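Long-range contacts in putative L-alanine-DL-glutamate epimerase (Burkholderia xenovorans, PDB 3GO2), which probably catalyses a racemisation or epimerisation as a magnesium-binding member of the mandelate racemase/muconate lactonizing enzyme family: residues G16-H21 against H318-H323; E64-F69 against V298-K303; K114-V119 against P337-M342. All coordinates share one frame; numbering follows the deposited sequence.

Interaction 1 (G16-H21 against H318-H323); sequences GWRNYH and HNFYGH
The active-site end of the enolase-type barrel meets the N-terminal domain here, where R18 and Y20 reach F320, Y321 and G322 in the loop after strand 314-317. The R18 guanidinium grips a single backbone oxygen end-on. R18 NH1 and R18 NH2 each donate to F320 O at 2.9 Å. Both bonds are bent, near 142°. The oxygen lies close to the guanidinium plane, and the two nitrogens reach it from opposite faces of its carbonyl plane. The R18 chain is extended (chi2 179°, chi3 176°), which puts NE far from the backbone. W17 CZ2 lies over one guanidinium face, toward its rim. A water donates to Y321 O and is weakly bonded to R18 NH2. The Y20 hydroxyl end sits against G322, with Y20 OH 3.5 Å from G322 CA. Y20 OH is hydrogen-bonded to E352. The F320 side chain is about 3 Å at nearest atoms from the side chain of H125, which binds 2-oxoglutarate or fumarate when these are present. Y20 lies near the start of strand 19-27, the middle strand between 5-14 and 32-37. G322 occupies the N-cap position of helix 323-335, and its N bonds to E36 of strand 32-37.

Interaction 2 (E64-F69 against V298-K303); sequences EHERFF and VWQSMK
E66 has CG anti to the backbone N (chi1 -172°) and then bends at chi2 (77°), bringing its carboxylate to Q300 and K303. Each oxygen takes one partner on its syn lone pair. Q300 NE2 donates to E66 OE1 at 3.0 Å, with the amide and carboxylate nearly coplanar. K303 NZ forms a salt bridge with E66 OE2 at 2.6 Å, the two chains meeting tip to tip. K303 NZ also donates to Q300 OE1 at 2.9 Å, so both ends of the amide are tied and its rotation is fixed. That amide lies flat on the F69 ring. Q300 CD sits over the ring centre, and Q300 CG makes a CH-pi contact 4.0 Å from the F69 centroid. These residues join helix 65-76 of the N-terminal domain to helix 298-310 of the barrel domain; the two short segments cross at -86°. H65 and W299 form an aromatic pair. The H65 edge points at the face of W299 in a T-shaped contact, with H65 CE1 3.4 Å from W299 CD2. Q300 NE2 has a second acceptor in E92 of helix 82-103. A second subunit packs A335 on E66, L111 on W299 and A306 on K303.

Interaction 3 (K114-V119 against P337-M342); sequences KLRDRV and PNLRIM
L115 and R116 meet P337, R116 also meets L339, and V119 meets L339 and M342. R116 NH2 donates to P337 O at 3.1 Å. The oxygen lies near the guanidinium plane, but the nitrogen stands above the carbonyl plane, 36° out of it, and the N-H...O angle is 141°. L339 CD2 lies over one face of the guanidinium, 3.5 Å from R116 NH1. L115 CD1 also lies over a face of this group, toward its rim. The other methyl, L115 CD2, touches the proline ring at P337 CB, 3.9 Å away. V119 CG1 sits 3.6 Å from M342 CB and 3.9 Å from L339 CD2, and V119 crosses both side chains at about a right angle.

The bend at chi3 (68°) places R116 NE. The main partner of R116 NH1 is V336 O, just after helix 323-335. The backbone of L115 bonds to A334 of the same helix. V119 is the second residue of strand 118-123, which runs parallel to strand 342-344, which starts at M342. On the outer side, a fourth subunit packs P187 on R116 and pairs its E227 with R340.

R116 thus meets two carbonyls in succession, V336 O and P337 O, just after the helix. Its positive charge probably interacts favourably with the negative end of the helix dipole, while leucine carbons pack against the flat guanidinium.

From the N terminus, segment 16-21 comes first, and interaction 1 closes a loop of nearly 300 residues on the loop before helix 323-335. Interaction 2 is nested inside that span, its segments 64-69 and 298-303 both falling within it. Interaction 3 starts at 114-119, inside both loops, but ends at 337-342, beyond both, so it crosses each of them. Interactions 1 and 2 tie the N-terminal domain to the barrel domain at two separate places. Interaction 3 ties the start of strand 118-123 to the loop between helix 323-335 and strand 342-344. Interactions 1 and 3 touch where N319 ND2 packs on M342 CE. Interactions 2 and 3 both face the second subunit.

Interaction 1 (G16-H21 against H318-H323)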
loop_
_atom_site.group_PDB
_atom_site.type_symbol
_atom_site.label_atom_id
_atom_site.label_comp_id
_atom_site.label_asym_id
_atom_site.label_seq_id
_atom_site.Cartn_x
_atom_site.Cartn_y
_atom_site.Cartn_z
ATOM N N GLY A 16 -9.209 45.351 -20.047
ATOM C CA GLY A 16 -8.355 46.223 -19.238
ATOM C C GLY A 16 -6.933 45.725 -19.194
ATOM O O GLY A 16 -6.082 46.199 -19.956
ATOM N N TRP A 17 -6.678 44.752 -18.314
ATOM C CA TRP A 17 -5.349 44.161 -18.122
ATOM C C TRP A 17 -5.255 42.772 -18.739
ATOM O O TRP A 17 -4.252 42.071 -18.606
ATOM C CB TRP A 17 -5.039 44.090 -16.624
ATOM C CG TRP A 17 -6.055 43.307 -15.854
ATOM C CD1 TRP A 17 -7.268 43.745 -15.425
ATOM C CD2 TRP A 17 -5.942 41.951 -15.419
ATOM N NE1 TRP A 17 -7.922 42.749 -14.756
ATOM C CE2 TRP A 17 -7.136 41.632 -14.745
ATOM C CE3 TRP A 17 -4.958 40.972 -15.548
ATOM C CZ2 TRP A 17 -7.355 40.386 -14.167
ATOM C CZ3 TRP A 17 -5.177 39.732 -14.983
ATOM C CH2 TRP A 17 -6.369 39.442 -14.314
ATOM N N ARG A 18 -6.333 42.385 -19.425
ATOM C CA ARG A 18 -6.455 41.135 -20.101
ATOM C C ARG A 18 -7.583 41.298 -21.126
ATOM O O ARG A 18 -8.235 42.332 -21.182
ATOM C CB ARG A 18 -6.793 40.012 -19.110
ATOM C CG ARG A 18 -8.064 40.292 -18.338
ATOM C CD ARG A 18 -8.411 39.163 -17.370
ATOM N NE ARG A 18 -9.589 39.529 -16.575
ATOM C CZ ARG A 18 -10.182 38.727 -15.696
ATOM N NH1 ARG A 18 -9.704 37.497 -15.467
ATOM N NH2 ARG A 18 -11.249 39.163 -15.026
ATOM N N ASN A 19 -7.822 40.260 -21.912
ATOM C CA ASN A 19 -8.942 40.254 -22.828
ATOM C C ASN A 19 -9.969 39.234 -22.404
ATOM O O ASN A 19 -9.653 38.281 -21.677
ATOM C CB ASN A 19 -8.464 39.898 -24.222
ATOM C CG ASN A 19 -7.508 40.933 -24.775
ATOM O OD1 ASN A 19 -7.731 42.133 -24.601
ATOM N ND2 ASN A 19 -6.456 40.479 -25.445
ATOM N N TYR A 20 -11.184 39.414 -22.895
ATOM C CA TYR A 20 -12.184 38.357 -22.832
ATOM C C TYR A 20 -12.255 37.691 -24.182
ATOM O O TYR A 20 -12.052 38.340 -25.191
ATOM C CB TYR A 20 -13.559 38.908 -22.552
ATOM C CG TYR A 20 -13.805 39.493 -21.189
ATOM C CD1 TYR A 20 -13.067 39.117 -20.059
ATOM C CD2 TYR A 20 -14.864 40.371 -21.005
ATOM C CE1 TYR A 20 -13.342 39.649 -18.829
ATOM C CE2 TYR A 20 -15.140 40.888 -19.771
ATOM C CZ TYR A 20 -14.383 40.522 -18.689
ATOM O OH TYR A 20 -14.700 41.050 -17.455
ATOM N N HIS A 21 -12.576 36.403 -24.200
ATOM C CA HIS A 21 -12.793 35.677 -25.431
ATOM C C HIS A 21 -14.126 34.939 -25.408
ATOM O O HIS A 21 -14.581 34.515 -24.356
ATOM C CB HIS A 21 -11.689 34.635 -25.651
ATOM C CG HIS A 21 -10.308 35.206 -25.689
ATOM N ND1 HIS A 21 -9.606 35.345 -26.868
ATOM C CD2 HIS A 21 -9.479 35.618 -24.700
ATOM C CE1 HIS A 21 -8.406 35.839 -26.606
ATOM N NE2 HIS A 21 -8.304 36.019 -25.302
ATOM N N HIS A 318 -14.499 27.726 -10.338
ATOM C CA HIS A 318 -13.497 28.746 -10.570
ATOM C C HIS A 318 -14.146 29.796 -11.477
ATOM O O HIS A 318 -14.555 29.511 -12.610
ATOM C CB HIS A 318 -12.296 28.113 -11.241
ATOM C CG HIS A 318 -11.111 29.001 -11.332
ATOM N ND1 HIS A 318 -10.119 28.796 -12.263
ATOM C CD2 HIS A 318 -10.710 30.054 -10.573
ATOM C CE1 HIS A 318 -9.157 29.678 -12.072
ATOM N NE2 HIS A 318 -9.496 30.465 -11.068
ATOM N N ASN A 319 -14.260 31.017 -10.977
ATOM C CA ASN A 319 -15.033 32.025 -11.683
ATOM C C ASN A 319 -14.465 33.399 -11.430
ATOM O O ASN A 319 -14.734 33.983 -10.389
ATOM C CB ASN A 319 -16.484 31.965 -11.205
ATOM C CG ASN A 319 -17.379 32.909 -11.960
ATOM O OD1 ASN A 319 -17.400 32.891 -13.181
ATOM N ND2 ASN A 319 -18.103 33.755 -11.238
ATOM N N PHE A 320 -13.683 33.901 -12.379
ATOM C CA PHE A 320 -13.000 35.185 -12.210
ATOM C C PHE A 320 -12.836 35.936 -13.542
ATOM O O PHE A 320 -11.871 36.670 -13.766
ATOM C CB PHE A 320 -11.677 34.997 -11.447
ATOM C CG PHE A 320 -10.556 34.425 -12.258
ATOM C CD1 PHE A 320 -9.430 35.207 -12.560
ATOM C CD2 PHE A 320 -10.603 33.123 -12.729
ATOM C CE1 PHE A 320 -8.384 34.667 -13.308
ATOM C CE2 PHE A 320 -9.561 32.605 -13.484
ATOM C CZ PHE A 320 -8.474 33.371 -13.777
ATOM N N TYR A 321 -13.826 35.764 -14.407
ATOM C CA TYR A 321 -13.787 36.295 -15.750
ATOM C C TYR A 321 -14.978 37.256 -15.910
ATOM O O TYR A 321 -15.344 37.971 -14.966
ATOM C CB TYR A 321 -13.887 35.127 -16.730
ATOM C CG TYR A 321 -13.024 33.899 -16.419
ATOM C CD1 TYR A 321 -11.693 33.853 -16.826
ATOM C CD2 TYR A 321 -13.570 32.766 -15.766
ATOM C CE1 TYR A 321 -10.876 32.697 -16.587
ATOM C CE2 TYR A 321 -12.775 31.603 -15.492
ATOM C CZ TYR A 321 -11.428 31.585 -15.922
ATOM O OH TYR A 321 -10.615 30.470 -15.711
ATOM N N GLY A 322 -15.607 37.261 -17.082
ATOM C CA GLY A 322 -16.718 38.169 -17.347
ATOM C C GLY A 322 -18.069 37.635 -16.909
ATOM O O GLY A 322 -18.185 36.534 -16.348
ATOM N N HIS A 323 -19.117 38.413 -17.181
ATOM C CA HIS A 323 -20.466 38.017 -16.745
ATOM C C HIS A 323 -20.919 36.706 -17.336
ATOM O O HIS A 323 -21.651 35.976 -16.694
ATOM C CB HIS A 323 -21.528 39.070 -17.100
ATOM C CG HIS A 323 -21.489 40.296 -16.249
ATOM N ND1 HIS A 323 -20.895 40.338 -15.005
ATOM C CD2 HIS A 323 -21.996 41.536 -16.468
ATOM C CE1 HIS A 323 -21.051 41.543 -14.490
ATOM N NE2 HIS A 323 -21.714 42.290 -15.359
HETATM O O HOH W 1 -13.718 39.194 -13.075
#

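Interaction 2 (E64-F69 against V298-K303)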
loop_
_atom_site.group_PDB
_atom_site.type_symbol
_atom_site.label_atom_id
_atom_site.label_comp_id
_atom_site.label_asym_id
_atom_site.label_seq_id
_atom_site.Cartn_x
_atom_site.Cartn_y
_atom_site.Cartn_z
ATOM N N GLU A 64 -25.931 16.955 -30.218
ATOM C CA GLU A 64 -25.060 15.826 -29.899
ATOM C C GLU A 64 -23.730 16.308 -29.302
ATOM O O GLU A 64 -22.645 16.129 -29.874
ATOM C CB GLU A 64 -24.857 14.959 -31.155
ATOM C CG GLU A 64 -26.155 14.263 -31.570
ATOM C CD GLU A 64 -26.110 13.459 -32.847
ATOM O OE1 GLU A 64 -25.034 13.259 -33.415
ATOM O OE2 GLU A 64 -27.210 13.043 -33.279
ATOM N N HIS A 65 -23.806 16.921 -28.135
ATOM C CA HIS A 65 -22.596 17.505 -27.562
ATOM C C HIS A 65 -21.622 16.456 -27.053
ATOM O O HIS A 65 -20.403 16.622 -27.219
ATOM C CB HIS A 65 -22.887 18.614 -26.532
ATOM C CG HIS A 65 -23.742 18.203 -25.360
ATOM N ND1 HIS A 65 -23.216 17.640 -24.220
ATOM C CD2 HIS A 65 -25.078 18.304 -25.151
ATOM C CE1 HIS A 65 -24.192 17.428 -23.351
ATOM N NE2 HIS A 65 -25.336 17.829 -23.882
ATOM N N GLU A 66 -22.109 15.364 -26.479
ATOM C CA GLU A 66 -21.171 14.344 -26.014
ATOM C C GLU A 66 -20.527 13.598 -27.190
ATOM O O GLU A 66 -19.385 13.137 -27.088
ATOM C CB GLU A 66 -21.855 13.409 -25.033
ATOM C CG GLU A 66 -20.933 12.487 -24.383
ATOM C CD GLU A 66 -20.084 13.074 -23.259
ATOM O OE1 GLU A 66 -19.851 14.307 -23.071
ATOM O OE2 GLU A 66 -19.562 12.201 -22.558
ATOM N N ARG A 67 -21.227 13.516 -28.319
ATOM C CA ARG A 67 -20.589 13.008 -29.546
ATOM C C ARG A 67 -19.408 13.900 -29.943
ATOM O O ARG A 67 -18.304 13.406 -30.258
ATOM C CB ARG A 67 -21.589 12.944 -30.706
ATOM C CG ARG A 67 -21.035 12.315 -31.985
ATOM C CD ARG A 67 -21.691 12.946 -33.225
ATOM N NE ARG A 67 -21.353 14.364 -33.345
ATOM C CZ ARG A 67 -20.171 14.849 -33.713
ATOM N NH1 ARG A 67 -19.167 14.043 -34.074
ATOM N NH2 ARG A 67 -19.980 16.157 -33.744
ATOM N N PHE A 68 -19.634 15.209 -29.981
ATOM C CA PHE A 68 -18.541 16.155 -30.296
ATOM C C PHE A 68 -17.374 15.962 -29.307
ATOM O O PHE A 68 -16.210 15.922 -29.700
ATOM C CB PHE A 68 -18.993 17.619 -30.292
ATOM C CG PHE A 68 -17.839 18.593 -30.149
ATOM C CD1 PHE A 68 -17.016 18.860 -31.213
ATOM C CD2 PHE A 68 -17.523 19.125 -28.916
ATOM C CE1 PHE A 68 -15.918 19.705 -31.085
ATOM C CE2 PHE A 68 -16.413 19.982 -28.764
ATOM C CZ PHE A 68 -15.615 20.258 -29.861
ATOM N N PHE A 69 -17.693 15.883 -28.026
ATOM C CA PHE A 69 -16.644 15.738 -27.033
ATOM C C PHE A 69 -15.837 14.466 -27.290
ATOM O O PHE A 69 -14.597 14.475 -27.272
ATOM C CB PHE A 69 -17.208 15.733 -25.608
ATOM C CG PHE A 69 -16.133 15.580 -24.580
ATOM C CD1 PHE A 69 -15.398 16.678 -24.156
ATOM C CD2 PHE A 69 -15.825 14.341 -24.081
ATOM C CE1 PHE A 69 -14.368 16.509 -23.240
ATOM C CE2 PHE A 69 -14.776 14.172 -23.202
ATOM C CZ PHE A 69 -14.064 15.262 -22.770
ATOM N N VAL A 298 -19.042 22.494 -18.913
ATOM C CA VAL A 298 -19.935 22.180 -17.826
ATOM C C VAL A 298 -20.396 20.720 -17.803
ATOM O O VAL A 298 -20.607 20.173 -16.715
ATOM C CB VAL A 298 -21.159 23.186 -17.834
ATOM C CG1 VAL A 298 -22.298 22.698 -16.947
ATOM C CG2 VAL A 298 -20.671 24.578 -17.422
ATOM N N TRP A 299 -20.555 20.077 -18.963
ATOM C CA TRP A 299 -21.026 18.690 -18.969
ATOM C C TRP A 299 -19.958 17.808 -18.365
ATOM O O TRP A 299 -20.241 16.954 -17.530
ATOM C CB TRP A 299 -21.382 18.235 -20.382
ATOM C CG TRP A 299 -22.170 16.976 -20.416
ATOM C CD1 TRP A 299 -21.731 15.741 -20.766
ATOM C CD2 TRP A 299 -23.553 16.833 -20.075
ATOM N NE1 TRP A 299 -22.774 14.834 -20.689
ATOM C CE2 TRP A 299 -23.895 15.491 -20.263
ATOM C CE3 TRP A 299 -24.543 17.729 -19.671
ATOM C CZ2 TRP A 299 -25.196 15.013 -20.030
ATOM C CZ3 TRP A 299 -25.808 17.253 -19.458
ATOM C CH2 TRP A 299 -26.119 15.921 -19.635
ATOM N N GLN A 300 -18.710 18.035 -18.758
ATOM C CA GLN A 300 -17.607 17.298 -18.170
ATOM C C GLN A 300 -17.485 17.611 -16.672
ATOM O O GLN A 300 -17.171 16.717 -15.884
ATOM C CB GLN A 300 -16.290 17.624 -18.894
ATOM C CG GLN A 300 -16.286 17.383 -20.405
ATOM C CD GLN A 300 -16.918 16.070 -20.814
ATOM O OE1 GLN A 300 -16.565 15.018 -20.280
ATOM N NE2 GLN A 300 -17.903 16.130 -21.712
ATOM N N SER A 301 -17.773 18.852 -16.285
ATOM C CA SER A 301 -17.685 19.264 -14.892
ATOM C C SER A 301 -18.727 18.568 -14.033
ATOM O O SER A 301 -18.472 18.333 -12.853
ATOM C CB SER A 301 -17.813 20.785 -14.762
ATOM O OG SER A 301 -16.777 21.385 -15.498
ATOM N N MET A 302 -19.898 18.244 -14.599
ATOM C CA MET A 302 -20.892 17.466 -13.850
ATOM C C MET A 302 -20.342 16.066 -13.487
ATOM O O MET A 302 -20.567 15.548 -12.374
ATOM C CB MET A 302 -22.223 17.350 -14.633
ATOM C CG MET A 302 -22.940 18.671 -14.879
ATOM S SD MET A 302 -23.276 19.764 -13.460
ATOM C CE MET A 302 -24.478 18.682 -12.624
ATOM N N LYS A 303 -19.584 15.467 -14.412
ATOM C CA LYS A 303 -18.939 14.192 -14.175
ATOM C C LYS A 303 -17.951 14.277 -12.984
ATOM O O LYS A 303 -17.962 13.430 -12.067
ATOM C CB LYS A 303 -18.205 13.719 -15.442
ATOM C CG LYS A 303 -19.087 13.490 -16.671
ATOM C CD LYS A 303 -18.240 13.106 -17.881
ATOM C CE LYS A 303 -19.092 12.986 -19.125
ATOM N NZ LYS A 303 -18.220 12.698 -20.346
#

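Interaction 3 (K114-V119 against P337-M342)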
loop_
_atom_site.group_PDB
_atom_site.type_symbol
_atom_site.label_atom_id
_atom_site.label_comp_id
_atom_site.label_asym_id
_atom_site.label_seq_id
_atom_site.Cartn_x
_atom_site.Cartn_y
_atom_site.Cartn_z
ATOM N N LYS A 114 -32.501 22.308 -11.534
ATOM C CA LYS A 114 -31.901 23.007 -10.397
ATOM C C LYS A 114 -32.301 22.309 -9.087
ATOM O O LYS A 114 -33.325 21.597 -9.012
ATOM C CB LYS A 114 -32.288 24.486 -10.379
ATOM C CG LYS A 114 -33.759 24.788 -10.178
ATOM C CD LYS A 114 -33.963 26.316 -10.049
ATOM C CE LYS A 114 -35.436 26.678 -10.142
ATOM N NZ LYS A 114 -36.177 26.080 -9.005
ATOM N N LEU A 115 -31.484 22.457 -8.059
ATOM C CA LEU A 115 -31.896 22.009 -6.742
ATOM C C LEU A 115 -31.715 23.123 -5.707
ATOM O O LEU A 115 -31.942 22.912 -4.533
ATOM C CB LEU A 115 -31.251 20.655 -6.353
ATOM C CG LEU A 115 -29.747 20.499 -6.504
ATOM C CD1 LEU A 115 -29.003 21.483 -5.584
ATOM C CD2 LEU A 115 -29.332 19.066 -6.165
ATOM N N ARG A 116 -31.333 24.312 -6.169
ATOM C CA ARG A 116 -31.411 25.551 -5.370
ATOM C C ARG A 116 -31.610 26.734 -6.321
ATOM O O ARG A 116 -31.249 26.630 -7.511
ATOM C CB ARG A 116 -30.153 25.730 -4.500
ATOM C CG ARG A 116 -28.849 25.782 -5.315
ATOM C CD ARG A 116 -27.588 25.904 -4.436
ATOM N NE ARG A 116 -27.340 24.695 -3.657
ATOM C CZ ARG A 116 -26.683 23.632 -4.104
ATOM N NH1 ARG A 116 -26.244 23.587 -5.364
ATOM N NH2 ARG A 116 -26.492 22.589 -3.293
ATOM N N ASP A 117 -32.157 27.834 -5.768
ATOM C CA ASP A 117 -32.537 29.054 -6.496
ATOM C C ASP A 117 -31.511 30.152 -6.389
ATOM O O ASP A 117 -31.538 31.107 -7.152
ATOM C CB ASP A 117 -33.856 29.650 -5.894
ATOM C CG ASP A 117 -35.056 28.788 -6.153
ATOM O OD1 ASP A 117 -34.968 27.809 -6.937
ATOM O OD2 ASP A 117 -36.116 29.107 -5.588
ATOM N N ARG A 118 -30.665 30.054 -5.377
ATOM C CA ARG A 118 -29.676 31.071 -5.063
ATOM C C ARG A 118 -28.410 30.363 -4.627
ATOM O O ARG A 118 -28.479 29.262 -4.062
ATOM C CB ARG A 118 -30.188 31.965 -3.939
ATOM C CG ARG A 118 -31.496 32.662 -4.308
ATOM C CD ARG A 118 -31.766 33.831 -3.428
ATOM N NE ARG A 118 -32.979 34.510 -3.873
ATOM C CZ ARG A 118 -33.391 35.681 -3.403
ATOM N NH1 ARG A 118 -32.675 36.313 -2.486
ATOM N NH2 ARG A 118 -34.512 36.233 -3.877
ATOM N N VAL A 119 -27.267 30.999 -4.849
ATOM C CA VAL A 119 -25.967 30.376 -4.601
ATOM C C VAL A 119 -25.113 31.279 -3.724
ATOM O O VAL A 119 -24.834 32.411 -4.100
ATOM C CB VAL A 119 -25.228 30.145 -5.965
ATOM C CG1 VAL A 119 -23.844 29.578 -5.730
ATOM C CG2 VAL A 119 -26.046 29.219 -6.885
ATOM N N PRO A 337 -25.396 18.960 -6.164
ATOM C CA PRO A 337 -25.745 18.924 -4.741
ATOM C C PRO A 337 -24.575 19.281 -3.844
ATOM O O PRO A 337 -24.742 20.049 -2.886
ATOM C CB PRO A 337 -26.139 17.457 -4.492
ATOM C CG PRO A 337 -25.492 16.701 -5.590
ATOM C CD PRO A 337 -25.516 17.630 -6.779
ATOM N N ASN A 338 -23.407 18.742 -4.155
ATOM C CA ASN A 338 -22.229 18.862 -3.299
ATOM C C ASN A 338 -21.450 20.159 -3.584
ATOM O O ASN A 338 -20.294 20.132 -3.974
ATOM C CB ASN A 338 -21.337 17.602 -3.408
ATOM C CG ASN A 338 -20.942 17.254 -4.858
ATOM O OD1 ASN A 338 -21.790 17.256 -5.753
ATOM N ND2 ASN A 338 -19.670 16.917 -5.071
ATOM N N LEU A 339 -22.128 21.301 -3.399
ATOM C CA LEU A 339 -21.583 22.617 -3.717
ATOM C C LEU A 339 -21.069 23.310 -2.459
ATOM O O LEU A 339 -21.848 23.606 -1.534
ATOM C CB LEU A 339 -22.642 23.499 -4.389
ATOM C CG LEU A 339 -22.236 24.936 -4.717
ATOM C CD1 LEU A 339 -21.274 25.005 -5.912
ATOM C CD2 LEU A 339 -23.491 25.794 -4.985
ATOM N N ARG A 340 -19.772 23.597 -2.422
ATOM C CA ARG A 340 -19.188 24.269 -1.261
ATOM C C ARG A 340 -19.606 25.732 -1.150
ATOM O O ARG A 340 -20.042 26.200 -0.069
ATOM C CB ARG A 340 -17.636 24.221 -1.295
ATOM C CG ARG A 340 -17.004 24.871 -0.049
ATOM C CD ARG A 340 -17.363 24.075 1.178
ATOM N NE ARG A 340 -16.968 24.670 2.443
ATOM C CZ ARG A 340 -17.724 25.493 3.172
ATOM N NH1 ARG A 340 -18.906 25.917 2.733
ATOM N NH2 ARG A 340 -17.278 25.925 4.336
ATOM N N ILE A 341 -19.423 26.440 -2.260
ATOM C CA ILE A 341 -19.568 27.901 -2.384
ATOM C C ILE A 341 -19.228 28.240 -3.837
ATOM O O ILE A 341 -18.667 27.393 -4.532
ATOM C CB ILE A 341 -18.613 28.644 -1.428
ATOM C CG1 ILE A 341 -18.975 30.116 -1.304
ATOM C CG2 ILE A 341 -17.152 28.516 -1.865
ATOM C CD1 ILE A 341 -18.355 30.762 -0.050
ATOM N N MET A 342 -19.564 29.449 -4.305
ATOM C CA MET A 342 -19.201 29.895 -5.664
ATOM C C MET A 342 -18.357 31.173 -5.630
ATOM O O MET A 342 -18.693 32.155 -4.978
ATOM C CB MET A 342 -20.428 30.105 -6.580
ATOM C CG MET A 342 -20.094 30.671 -7.996
ATOM S SD MET A 342 -21.525 30.498 -9.113
ATOM C CE MET A 342 -21.110 31.894 -10.227
#